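Local structure of DUF7790 domain-containing protein (Leptospira interrogans serogroup Icterohaemorrhagiae serovar copenhageni, 6ULO) at residues Glu73-Thr77 against Lys170-Thr174; Asn49-Leu55 against Gly275-Cys279. The protein is of unknown function but folds into a Rossmann-like domain and, in its full-length form, probably carries a transmembrane helix. All coordinates share one frame; numbering follows the deposited sequence.

Contact 1 of 2, residues Glu73-Thr77 against Lys170-Thr174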
loop_
_atom_site.group_PDB
_atom_site.type_symbol
_atom_site.label_atom_id
_atom_site.label_comp_id
_atom_site.label_asym_id
_atom_site.label_seq_id
_atom_site.Cartn_x
_atom_site.Cartn_y
_atom_site.Cartn_z
ATOM N N GLU A 73 -2.452 6.150 -1.157
ATOM C CA GLU A 73 -1.514 6.538 -2.211
ATOM C C GLU A 73 -0.062 6.203 -1.920
ATOM O O GLU A 73 0.733 6.080 -2.869
ATOM C CB GLU A 73 -1.619 8.047 -2.543
ATOM C CG GLU A 73 -2.893 8.377 -3.305
ATOM C CD GLU A 73 -3.068 9.870 -3.297
ATOM O OE1 GLU A 73 -3.643 10.390 -2.304
ATOM O OE2 GLU A 73 -2.594 10.532 -4.238
ATOM N N GLN A 74 0.314 6.042 -0.649
ATOM C CA GLN A 74 1.707 5.706 -0.365
ATOM C C GLN A 74 2.100 4.379 -1.003
ATOM O O GLN A 74 3.275 4.146 -1.301
ATOM C CB GLN A 74 2.000 5.710 1.137
ATOM C CG GLN A 74 1.428 4.536 1.920
ATOM C CD GLN A 74 0.041 4.760 2.450
ATOM O OE1 GLN A 74 -0.836 5.278 1.764
ATOM N NE2 GLN A 74 -0.206 4.321 3.684
ATOM N N ASN A 75 1.123 3.487 -1.232
ATOM C CA ASN A 75 1.398 2.225 -1.913
ATOM C C ASN A 75 1.831 2.444 -3.351
ATOM O O ASN A 75 2.636 1.671 -3.878
ATOM C CB ASN A 75 0.147 1.363 -1.888
ATOM C CG ASN A 75 -0.163 0.903 -0.473
ATOM O OD1 ASN A 75 0.549 0.067 0.083
ATOM N ND2 ASN A 75 -1.222 1.438 0.113
ATOM N N LEU A 76 1.253 3.449 -4.009
ATOM C CA LEU A 76 1.645 3.751 -5.381
ATOM C C LEU A 76 3.069 4.297 -5.414
ATOM O O LEU A 76 3.846 3.983 -6.320
ATOM C CB LEU A 76 0.634 4.706 -6.016
ATOM C CG LEU A 76 -0.807 4.198 -5.918
ATOM C CD1 LEU A 76 -1.734 5.194 -6.582
ATOM C CD2 LEU A 76 -1.026 2.834 -6.546
ATOM N N THR A 77 3.443 5.110 -4.411
ATOM C CA THR A 77 4.829 5.550 -4.316
ATOM C C THR A 77 5.774 4.357 -4.244
ATOM O O THR A 77 6.759 4.281 -5.005
ATOM C CB THR A 77 4.991 6.444 -3.097
ATOM O OG1 THR A 77 4.207 7.616 -3.330
ATOM C CG2 THR A 77 6.450 6.843 -2.862
ATOM N N LYS A 170 12.664 11.257 -6.095
ATOM C CA LYS A 170 11.527 11.132 -7.009
ATOM C C LYS A 170 10.433 10.292 -6.380
ATOM O O LYS A 170 10.702 9.258 -5.750
ATOM C CB LYS A 170 11.987 10.451 -8.284
ATOM C CG LYS A 170 12.983 11.260 -9.100
ATOM C CD LYS A 170 13.513 10.378 -10.246
ATOM C CE LYS A 170 14.432 11.151 -11.170
ATOM N NZ LYS A 170 14.859 10.397 -12.384
ATOM N N MET A 171 9.178 10.693 -6.614
ATOM C CA MET A 171 8.046 9.831 -6.271
ATOM C C MET A 171 6.946 10.102 -7.309
ATOM O O MET A 171 7.048 11.025 -8.128
ATOM C CB MET A 171 7.636 10.009 -4.787
ATOM C CG MET A 171 7.340 11.453 -4.364
ATOM S SD MET A 171 5.675 12.024 -4.733
ATOM C CE MET A 171 4.715 11.010 -3.617
ATOM N N PHE A 172 5.920 9.236 -7.335
ATOM C CA PHE A 172 5.024 9.212 -8.502
ATOM C C PHE A 172 4.234 10.497 -8.692
ATOM O O PHE A 172 3.706 10.711 -9.794
ATOM C CB PHE A 172 4.092 7.984 -8.468
ATOM C CG PHE A 172 2.796 8.185 -7.695
ATOM C CD1 PHE A 172 1.585 8.419 -8.354
ATOM C CD2 PHE A 172 2.773 8.080 -6.307
ATOM C CE1 PHE A 172 0.411 8.585 -7.647
ATOM C CE2 PHE A 172 1.597 8.249 -5.597
ATOM C CZ PHE A 172 0.399 8.493 -6.260
ATOM N N GLN A 173 4.108 11.346 -7.659
ATOM C CA GLN A 173 3.382 12.603 -7.816
ATOM C C GLN A 173 4.268 13.730 -8.300
ATOM O O GLN A 173 3.755 14.765 -8.724
ATOM C CB GLN A 173 2.676 13.043 -6.521
ATOM C CG GLN A 173 1.631 12.007 -6.061
ATOM C CD GLN A 173 1.197 12.177 -4.625
ATOM O OE1 GLN A 173 1.702 13.052 -3.916
ATOM N NE2 GLN A 173 0.326 11.283 -4.154
ATOM N N THR A 174 5.583 13.543 -8.270
ATOM C CA THR A 174 6.525 14.614 -8.556
ATOM C C THR A 174 7.517 14.267 -9.656
ATOM O O THR A 174 8.383 15.097 -9.956
ATOM C CB THR A 174 7.318 15.024 -7.294
ATOM O OG1 THR A 174 8.113 13.913 -6.857
ATOM C CG2 THR A 174 6.419 15.478 -6.172
HETATM O O HOH W 1 7.017 6.707 -6.520
#
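The Phe172 ring lies against Leu76 and Thr77 of helix 74-82, and Leu76 CB sits over one of its faces, 3.9 Å from the ring centroid and 19° off the normal, a CH-pi contact offset toward the rim. Gln173 CG covers the opposite face, so the ring is sandwiched. Thr77 approaches differently: OG1 comes at the ring edge, in plane, 3.3 Å from Phe172 CD2, and it also meets the methyl CE of Met171 at 3.4 Å. That methyl gets there because the Met171 chain folds back at chi2 and chi3 (84° and 68°), which also leaves SD as a weak acceptor for Gln173 N. Beyond the CZ end of the ring, on the Gln173 side, Glu73 crosses Gln173 at about a right angle, with Glu73 OE2 3.0 Å from Gln173 NE2. The hydrogen bonds of Glu73 OE2 and Gln173 OE1 go to helix 139-166, to His157 and Asn160 respectively. The backbones meet through a water that donates to Thr77 O (2.9 Å) and accepts a weak bond from Phe172 N. The contact packs helix 74-82, which follows strand 66-69 of the Rossmann-like sheet, against the loop between helices 139-166 and 176-187. Chemically, carbon lies over both ring faces and a hydroxyl oxygen at the edge, while the buried Glu73 carboxylate has its OE2 satisfied by His157 NE2.

Contact 2 of 2, residues Asn49-Leu55 against Gly275-Cys279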
loop_
_atom_site.group_PDB
_atom_site.type_symbol
_atom_site.label_atom_id
_atom_site.label_comp_id
_atom_site.label_asym_id
_atom_site.label_seq_id
_atom_site.Cartn_x
_atom_site.Cartn_y
_atom_site.Cartn_z
ATOM N N ASN A 49 0.428 9.243 7.080
ATOM C CA ASN A 49 1.141 10.257 7.852
ATOM C C ASN A 49 2.607 9.884 8.024
ATOM O O ASN A 49 3.258 10.379 8.949
ATOM C CB ASN A 49 0.448 10.489 9.193
ATOM C CG ASN A 49 0.373 9.208 10.036
ATOM O OD1 ASN A 49 0.793 8.135 9.595
ATOM N ND2 ASN A 49 -0.150 9.319 11.249
ATOM N N GLU A 50 3.150 9.049 7.133
ATOM C CA GLU A 50 4.544 8.608 7.149
ATOM C C GLU A 50 5.333 9.527 6.221
ATOM O O GLU A 50 5.156 9.476 4.999
ATOM C CB GLU A 50 4.611 7.142 6.699
ATOM C CG GLU A 50 3.833 6.278 7.724
ATOM C CD GLU A 50 3.524 4.829 7.280
ATOM O OE1 GLU A 50 3.836 4.471 6.116
ATOM O OE2 GLU A 50 2.981 4.033 8.113
ATOM N N ASP A 51 6.225 10.347 6.782
ATOM C CA ASP A 51 6.903 11.408 6.037
ATOM C C ASP A 51 8.289 11.044 5.530
ATOM O O ASP A 51 8.931 11.882 4.882
ATOM C CB ASP A 51 7.044 12.674 6.887
ATOM C CG ASP A 51 5.715 13.263 7.278
ATOM O OD1 ASP A 51 4.755 13.142 6.491
ATOM O OD2 ASP A 51 5.606 13.814 8.402
ATOM N N ARG A 52 8.792 9.837 5.801
ATOM C CA ARG A 52 10.130 9.467 5.387
ATOM C C ARG A 52 10.122 8.161 4.620
ATOM O O ARG A 52 11.049 7.360 4.726
ATOM C CB ARG A 52 11.116 9.441 6.562
ATOM C CG ARG A 52 11.364 10.836 7.190
ATOM C CD ARG A 52 11.901 11.865 6.179
ATOM N NE ARG A 52 12.953 11.359 5.305
ATOM C CZ ARG A 52 14.242 11.216 5.642
ATOM N NH1 ARG A 52 14.661 11.505 6.872
ATOM N NH2 ARG A 52 15.118 10.761 4.741
ATOM N N LEU A 53 9.123 7.971 3.747
ATOM C CA LEU A 53 9.094 6.762 2.931
ATOM C C LEU A 53 10.301 6.675 2.021
ATOM O O LEU A 53 10.648 5.580 1.580
ATOM C CB LEU A 53 7.798 6.687 2.127
ATOM C CG LEU A 53 6.555 6.532 2.998
ATOM C CD1 LEU A 53 5.297 6.880 2.186
ATOM C CD2 LEU A 53 6.473 5.105 3.563
ATOM N N ASP A 54 10.960 7.809 1.725
ATOM C CA ASP A 54 12.146 7.755 0.897
ATOM C C ASP A 54 13.249 6.889 1.490
ATOM O O ASP A 54 14.109 6.411 0.744
ATOM C CB ASP A 54 12.698 9.164 0.631
ATOM C CG ASP A 54 13.009 9.946 1.900
ATOM O OD1 ASP A 54 12.083 10.169 2.727
ATOM O OD2 ASP A 54 14.178 10.347 2.070
ATOM N N LEU A 55 13.245 6.663 2.811
ATOM C CA LEU A 55 14.238 5.759 3.392
ATOM C C LEU A 55 14.104 4.348 2.844
ATOM O O LEU A 55 15.043 3.558 2.942
ATOM C CB LEU A 55 14.093 5.720 4.908
ATOM C CG LEU A 55 14.393 7.058 5.597
ATOM C CD1 LEU A 55 14.012 6.934 7.082
ATOM C CD2 LEU A 55 15.867 7.442 5.443
ATOM N N GLY A 275 5.542 8.812 16.015
ATOM C CA GLY A 275 6.093 7.986 14.959
ATOM C C GLY A 275 6.968 8.815 14.042
ATOM O O GLY A 275 7.097 10.020 14.198
ATOM N N PHE A 276 7.648 8.152 13.113
ATOM C CA PHE A 276 7.639 6.713 12.893
ATOM C C PHE A 276 9.071 6.245 12.695
ATOM O O PHE A 276 9.946 7.011 12.238
ATOM C CB PHE A 276 6.834 6.363 11.613
ATOM C CG PHE A 276 5.373 6.505 11.786
ATOM C CD1 PHE A 276 4.638 5.517 12.435
ATOM C CD2 PHE A 276 4.727 7.633 11.317
ATOM C CE1 PHE A 276 3.274 5.673 12.626
ATOM C CE2 PHE A 276 3.381 7.793 11.489
ATOM C CZ PHE A 276 2.654 6.822 12.153
ATOM N N HIS A 277 9.299 4.977 13.037
ATOM C CA HIS A 277 10.493 4.245 12.650
ATOM C C HIS A 277 10.086 3.240 11.576
ATOM O O HIS A 277 8.999 2.652 11.654
ATOM C CB HIS A 277 11.059 3.534 13.893
ATOM C CG HIS A 277 12.368 2.851 13.666
ATOM N ND1 HIS A 277 13.576 3.442 13.991
ATOM C CD2 HIS A 277 12.665 1.610 13.214
ATOM C CE1 HIS A 277 14.557 2.599 13.714
ATOM N NE2 HIS A 277 14.031 1.475 13.249
ATOM N N TYR A 278 10.928 3.076 10.554
ATOM C CA TYR A 278 10.605 2.262 9.384
ATOM C C TYR A 278 11.290 0.913 9.522
ATOM O O TYR A 278 12.357 0.806 10.143
ATOM C CB TYR A 278 11.066 3.007 8.103
ATOM C CG TYR A 278 10.264 4.266 7.931
ATOM C CD1 TYR A 278 9.188 4.317 7.044
ATOM C CD2 TYR A 278 10.539 5.414 8.696
ATOM C CE1 TYR A 278 8.411 5.464 6.946
ATOM C CE2 TYR A 278 9.762 6.554 8.611
ATOM C CZ TYR A 278 8.703 6.570 7.724
ATOM O OH TYR A 278 7.913 7.684 7.640
ATOM N N CYS A 279 10.729 -0.115 8.902
ATOM C CA CYS A 279 11.301 -1.444 9.034
ATOM C C CYS A 279 11.017 -2.256 7.773
ATOM O O CYS A 279 9.880 -2.288 7.273
ATOM C CB CYS A 279 10.711 -2.126 10.263
ATOM S SG CYS A 279 11.290 -3.804 10.568
#
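Tyr278 reaches from strand 277-282 of the Rossmann-like sheet into the bend of segment 49-55. Its CB is directed at that segment and its CG is anti to the carbonyl carbon (chi1 -66°), which carries the ring across so that OH accepts a hydrogen bond from Arg52 N (3.0 Å, N-H...O angle 155°). Asp51 N is nearly as close to that hydroxyl but badly angled. Arg52 O lies above one face of the ring, offset toward the rim, while Leu53 CD2 meets the ring edge, 3.9 Å from Tyr278 CE1. Leu55 CD1 approaches Tyr278 CD2 obliquely from the short 3-10 segment.

Two residues earlier, Phe276 follows a cis peptide bond after Gly275 and turns its ring toward Asn49 and Glu50. Glu50 CG rests over one face of that ring, 4.3 Å from its centroid, as a CH-pi contact. The extended chain carries the carboxylate on past the ring, where it is buried and gripped by Tyr222, Ser224 and Thr254. Asn49 CG sits between the backbone N and the carbonyl carbon (chi1 59°), which swings the amide over to the ring: OD1 comes obliquely within 3.2 Å of Phe276 CE2, and ND2 lies at the ring edge.

Arg52 bends away from Tyr278 and makes a cation-pi interaction with Tyr167. It clasps Asp54 side-on in a salt bridge, NE bonding to OD1 (3.0 Å) and NH2 to OD2 (2.9 Å).

In the fold
After helix 18-28 the chain reaches 49-55, passes helix 57-60 and strand 66-69, and enters helix 74-82 at 73-77. Contact 1 closes when the chain, having run through several helices including 139-166, reaches 170-174; it ties helix 74-82 to the connection between helices 139-166 and 176-187. Contact 2 closes much later, where strand 277-282 begins, and ties the loop before helix 57-60 to the sheet, so contact 1 is nested within its loop. Their centres are about 14 Å apart, and they touch where Gln74 CB packs on Leu53 CD1 at 3.7 Å. Tyr222 OH joins them too, bonding to both Gln74 and Glu50.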